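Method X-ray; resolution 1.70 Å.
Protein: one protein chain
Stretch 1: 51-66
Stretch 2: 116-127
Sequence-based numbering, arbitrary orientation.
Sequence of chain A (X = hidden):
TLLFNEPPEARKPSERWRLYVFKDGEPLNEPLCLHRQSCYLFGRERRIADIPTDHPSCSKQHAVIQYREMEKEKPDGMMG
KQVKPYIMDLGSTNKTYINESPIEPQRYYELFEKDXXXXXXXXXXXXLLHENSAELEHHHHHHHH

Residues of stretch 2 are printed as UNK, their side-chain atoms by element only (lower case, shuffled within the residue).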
# COMPACT_ATOMS: atom_id res chain seq x y z
N ILE A 51 10.19 4.89 1.01
CA ILE A 51 9.69 5.31 2.31
C ILE A 51 10.58 4.65 3.36
O ILE A 51 10.56 3.46 3.50
CB ILE A 51 8.20 4.97 2.48
CG1 ILE A 51 7.36 5.82 1.50
CG2 ILE A 51 7.74 5.23 3.94
CD1 ILE A 51 5.91 5.35 1.33
N PRO A 52 11.40 5.45 4.06
CA PRO A 52 12.36 4.79 4.94
C PRO A 52 11.67 4.28 6.20
O PRO A 52 10.77 4.95 6.72
CB PRO A 52 13.39 5.89 5.26
CG PRO A 52 12.70 7.17 4.96
CD PRO A 52 11.46 6.92 4.14
N THR A 53 12.04 3.09 6.63
CA THR A 53 11.55 2.52 7.87
C THR A 53 12.76 2.38 8.79
O THR A 53 13.48 1.37 8.78
CB THR A 53 10.86 1.15 7.64
OG1 THR A 53 11.80 0.24 7.03
CG2 THR A 53 9.64 1.35 6.76
N ASP A 54 13.00 3.43 9.56
CA ASP A 54 14.26 3.57 10.29
C ASP A 54 14.40 2.68 11.54
O ASP A 54 15.50 2.50 12.04
CB ASP A 54 14.48 5.04 10.67
CG ASP A 54 14.79 5.93 9.47
OD1 ASP A 54 15.44 5.48 8.49
OD2 ASP A 54 14.41 7.12 9.52
N HIS A 55 13.29 2.16 12.04
CA HIS A 55 13.35 1.35 13.27
C HIS A 55 14.34 0.18 13.12
O HIS A 55 14.37 -0.47 12.07
CB HIS A 55 11.96 0.84 13.65
CG HIS A 55 11.89 0.29 15.04
ND1 HIS A 55 12.08 -1.04 15.34
CD2 HIS A 55 11.71 0.92 16.23
CE1 HIS A 55 12.00 -1.22 16.64
NE2 HIS A 55 11.77 -0.04 17.21
N PRO A 56 15.18 -0.06 14.13
CA PRO A 56 16.21 -1.08 13.98
C PRO A 56 15.69 -2.51 13.76
O PRO A 56 16.45 -3.38 13.36
CB PRO A 56 17.04 -0.96 15.28
CG PRO A 56 16.19 -0.22 16.22
CD PRO A 56 15.30 0.66 15.41
N SER A 57 14.40 -2.77 13.98
CA SER A 57 13.89 -4.14 13.71
C SER A 57 13.62 -4.36 12.23
O SER A 57 13.34 -5.49 11.80
CB SER A 57 12.63 -4.43 14.53
OG SER A 57 11.57 -3.57 14.16
N CYS A 58 13.65 -3.29 11.46
CA CYS A 58 13.29 -3.37 10.03
C CYS A 58 14.45 -3.79 9.14
O CYS A 58 15.59 -3.42 9.38
CB CYS A 58 12.77 -2.03 9.55
SG CYS A 58 11.20 -1.59 10.35
N SER A 59 14.15 -4.53 8.08
CA SER A 59 15.19 -4.99 7.15
C SER A 59 15.56 -3.88 6.17
O SER A 59 14.79 -2.91 6.01
CB SER A 59 14.69 -6.24 6.40
OG SER A 59 14.29 -7.28 7.32
N LYS A 60 16.73 -3.99 5.54
CA LYS A 60 17.21 -2.99 4.58
C LYS A 60 16.20 -2.74 3.46
O LYS A 60 15.89 -1.59 3.10
CB LYS A 60 18.55 -3.46 4.00
CG LYS A 60 19.72 -3.32 4.97
CD LYS A 60 20.96 -3.97 4.41
CE LYS A 60 21.86 -2.95 3.78
NZ LYS A 60 23.23 -3.52 3.71
N GLN A 61 15.67 -3.83 2.92
CA GLN A 61 14.54 -3.82 1.99
C GLN A 61 13.47 -4.75 2.58
O GLN A 61 13.63 -5.99 2.59
CB GLN A 61 14.98 -4.30 0.60
CG GLN A 61 16.09 -3.46 -0.04
CD GLN A 61 16.44 -3.92 -1.44
OE1 GLN A 61 15.55 -4.16 -2.26
NE2 GLN A 61 17.73 -4.02 -1.74
N HIS A 62 12.40 -4.15 3.08
CA HIS A 62 11.50 -4.85 3.98
C HIS A 62 10.26 -5.32 3.25
O HIS A 62 9.91 -6.49 3.31
CB HIS A 62 11.10 -3.94 5.14
CG HIS A 62 10.63 -4.67 6.35
ND1 HIS A 62 9.38 -5.25 6.47
CD2 HIS A 62 11.26 -4.91 7.53
CE1 HIS A 62 9.26 -5.80 7.66
NE2 HIS A 62 10.39 -5.61 8.32
N ALA A 63 9.58 -4.40 2.57
CA ALA A 63 8.30 -4.71 1.92
C ALA A 63 8.11 -3.75 0.76
O ALA A 63 8.70 -2.65 0.75
CB ALA A 63 7.16 -4.56 2.89
N VAL A 64 7.29 -4.14 -0.21
CA VAL A 64 6.87 -3.21 -1.26
C VAL A 64 5.34 -3.09 -1.27
O VAL A 64 4.63 -4.04 -0.95
CB VAL A 64 7.44 -3.65 -2.66
CG1 VAL A 64 6.87 -5.00 -3.14
CG2 VAL A 64 7.19 -2.58 -3.70
N ILE A 65 4.84 -1.90 -1.59
CA ILE A 65 3.44 -1.78 -2.02
C ILE A 65 3.47 -1.61 -3.53
O ILE A 65 4.08 -0.65 -4.05
CB ILE A 65 2.68 -0.63 -1.31
CG1 ILE A 65 2.47 -1.02 0.16
CG2 ILE A 65 1.33 -0.38 -2.01
CD1 ILE A 65 1.84 0.05 1.07
N GLN A 66 2.87 -2.59 -4.21
CA GLN A 66 2.91 -2.70 -5.65
C GLN A 66 1.52 -2.48 -6.19
O GLN A 66 0.59 -3.18 -5.76
CB GLN A 66 3.36 -4.12 -6.03
CG GLN A 66 3.32 -4.37 -7.53
CD GLN A 66 4.41 -3.60 -8.26
OE1 GLN A 66 5.60 -3.79 -7.98
NE2 GLN A 66 4.02 -2.72 -9.18
N UNK A 116 -4.35 -1.06 8.52
CA UNK A 116 -3.17 -0.62 9.26
C UNK A 116 -2.01 -1.53 8.93
O UNK A 116 -2.14 -2.74 8.93
c UNK A 116 -2.20 -0.08 11.50
c UNK A 116 -3.41 -0.63 10.77
o UNK A 116 -4.55 0.19 11.05
N UNK A 117 -0.87 -0.92 8.68
CA UNK A 117 0.34 -1.63 8.30
C UNK A 117 1.43 -1.34 9.31
O UNK A 117 1.62 -0.19 9.72
c UNK A 117 -0.13 -0.74 4.57
c UNK A 117 -0.34 -1.42 5.91
c UNK A 117 2.05 -1.89 6.50
c UNK A 117 0.79 -1.17 6.91
N UNK A 118 2.17 -2.38 9.67
CA UNK A 118 3.32 -2.23 10.58
C UNK A 118 4.44 -3.10 10.09
O UNK A 118 4.20 -4.26 9.70
c UNK A 118 3.66 -3.21 14.31
c UNK A 118 2.94 -2.66 11.99
c UNK A 118 4.56 -2.87 15.45
n UNK A 118 3.78 -2.92 16.74
c UNK A 118 4.06 -2.49 13.03
N UNK A 119 5.67 -2.57 10.13
CA UNK A 119 6.83 -3.32 9.69
C UNK A 119 7.63 -3.72 10.92
O UNK A 119 7.97 -2.88 11.76
c UNK A 119 6.57 -0.63 7.40
c UNK A 119 5.82 -0.17 6.29
c UNK A 119 6.89 -1.98 7.53
c UNK A 119 6.47 -2.88 6.53
c UNK A 119 5.73 -2.42 5.40
c UNK A 119 7.68 -2.48 8.71
c UNK A 119 5.40 -1.08 5.29
N UNK A 120 7.94 -5.01 11.01
CA UNK A 120 8.69 -5.57 12.11
C UNK A 120 8.10 -5.24 13.47
O UNK A 120 6.89 -5.38 13.68
N UNK A 121 8.96 -4.77 14.37
CA UNK A 121 8.54 -4.38 15.72
C UNK A 121 8.61 -2.87 15.90
O UNK A 121 8.84 -2.36 17.02
n UNK A 121 8.21 -7.16 16.38
c UNK A 121 9.42 -6.60 16.53
c UNK A 121 9.43 -5.10 16.73
o UNK A 121 10.47 -7.26 16.51
N UNK A 122 8.40 -2.17 14.79
CA UNK A 122 8.51 -0.72 14.76
C UNK A 122 7.50 -0.06 15.71
O UNK A 122 6.42 -0.60 15.95
c UNK A 122 8.35 -0.20 13.32
o UNK A 122 8.46 1.21 13.30
N UNK A 123 7.89 1.09 16.23
CA UNK A 123 7.05 2.00 17.00
C UNK A 123 6.16 2.86 16.07
O UNK A 123 5.32 3.65 16.55
o UNK A 123 8.97 3.50 17.10
c UNK A 123 7.93 2.90 17.87
N UNK A 124 6.37 2.71 14.77
CA UNK A 124 5.55 3.42 13.77
C UNK A 124 4.50 2.51 13.15
O UNK A 124 4.67 1.29 13.12
c UNK A 124 7.79 5.89 11.99
n UNK A 124 8.30 8.40 10.82
n UNK A 124 8.59 6.95 12.58
c UNK A 124 8.80 8.12 12.02
c UNK A 124 6.41 4.00 12.66
c UNK A 124 7.33 5.04 13.13
n UNK A 124 9.55 9.00 12.68
N UNK A 125 3.40 3.10 12.69
CA UNK A 125 2.37 2.34 12.00
C UNK A 125 1.79 3.24 10.94
O UNK A 125 1.94 4.46 11.00
c UNK A 125 1.24 1.97 12.95
c UNK A 125 0.48 1.00 15.06
o UNK A 125 -0.45 0.21 14.78
c UNK A 125 1.61 1.08 14.10
o UNK A 125 0.49 1.77 16.05
N UNK A 126 1.13 2.64 9.97
CA UNK A 126 0.62 3.36 8.82
C UNK A 126 -0.82 2.97 8.55
O UNK A 126 -1.19 1.81 8.74
o UNK A 126 7.00 3.99 8.30
c UNK A 126 1.46 3.06 7.57
c UNK A 126 2.93 3.30 7.76
c UNK A 126 5.66 3.74 8.12
c UNK A 126 3.74 2.33 8.38
c UNK A 126 3.52 4.49 7.33
c UNK A 126 4.88 4.71 7.50
c UNK A 126 5.10 2.54 8.57
N UNK A 127 -1.63 3.93 8.13
CA UNK A 127 -3.01 3.67 7.74
C UNK A 127 -3.24 4.14 6.30
O UNK A 127 -2.91 5.29 5.95
c UNK A 127 -4.03 4.37 8.68
c UNK A 127 -5.44 4.30 8.11
c UNK A 127 -3.98 3.73 10.06
O HOH W 1 8.12 6.36 8.34

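Position 116 has three side-chain atoms, a carbon bearing one oxygen and one carbon, and lies beyond reach of stretch 1; it is Thr 116. Position 117 has four carbons forked at the first, one arm two carbons long: isoleucine. The tip of Ile 117 meets its counterpart on stretch 1, CD1 of Ile 65 lying 4.1 Å from CD1 of Ile 117. At 118, four carbons in a row end in nitrogen, and this chain, Lys 118, stays out of reach of stretch 1.

Position 119 carries one carbon and then a six-carbon ring without oxygen, hence Phe 119. Its ring packs against Ala 63, whose CB is 3.6 Å from Phe 119 CE1, and against Thr 53, whose CG2 is 3.7 Å from Phe 119 CD2. It turns an edge toward the face of His 62 in an offset edge-to-face pair, while Phe 119 CB sits over that imidazole, 4.0 Å from its centroid.

Position 120 has no side-chain atoms and a positive phi of 53°, which by itself favours glycine. An ideal CB here would clash with Ser 57 OG at 3.0 Å, so Gly 120 suits both the turn and its neighbour. At 121, two carbons, the second carrying one oxygen and one nitrogen, fit an amide, Asn 121. Its backbone makes the key polar link: Asn 121 N donates to Ser 57 OG at 2.9 Å.

One carbon and one oxygen at 122 give Ser 122. Its CA lies over the face of the His 55 imidazole, 3.7 Å from the centroid, and its OG accepts a hydrogen bond from N of position 124 at 3.0 Å. Position 123 has the same two atoms; Ser 123 OG approaches His 55 CD2 at 3.9 Å.

At 124, three carbons, a nitrogen and a carbon with two more nitrogens identify Arg 124, which has no direct contact with stretch 1. At 125, three carbons, the third bearing two oxygens, give Glu 125, out of reach. Position 126 has a six-carbon ring bearing oxygen: Tyr 126, whose OH lies 4.0 Å from Thr 53 CG2. Three carbons forked at the first leave 127 as Val 127, also remote.

The contact joins an apolar base, centred on Phe 119, to a pair of facing turns. His 55 ND1 and Ser 57 OG are hydrogen-bonded at 2.8 Å, tying the imidazole to the hydroxyl that receives Asn 121 N.

Stretch 2, residues 116-127: TIKFGNSSREYV
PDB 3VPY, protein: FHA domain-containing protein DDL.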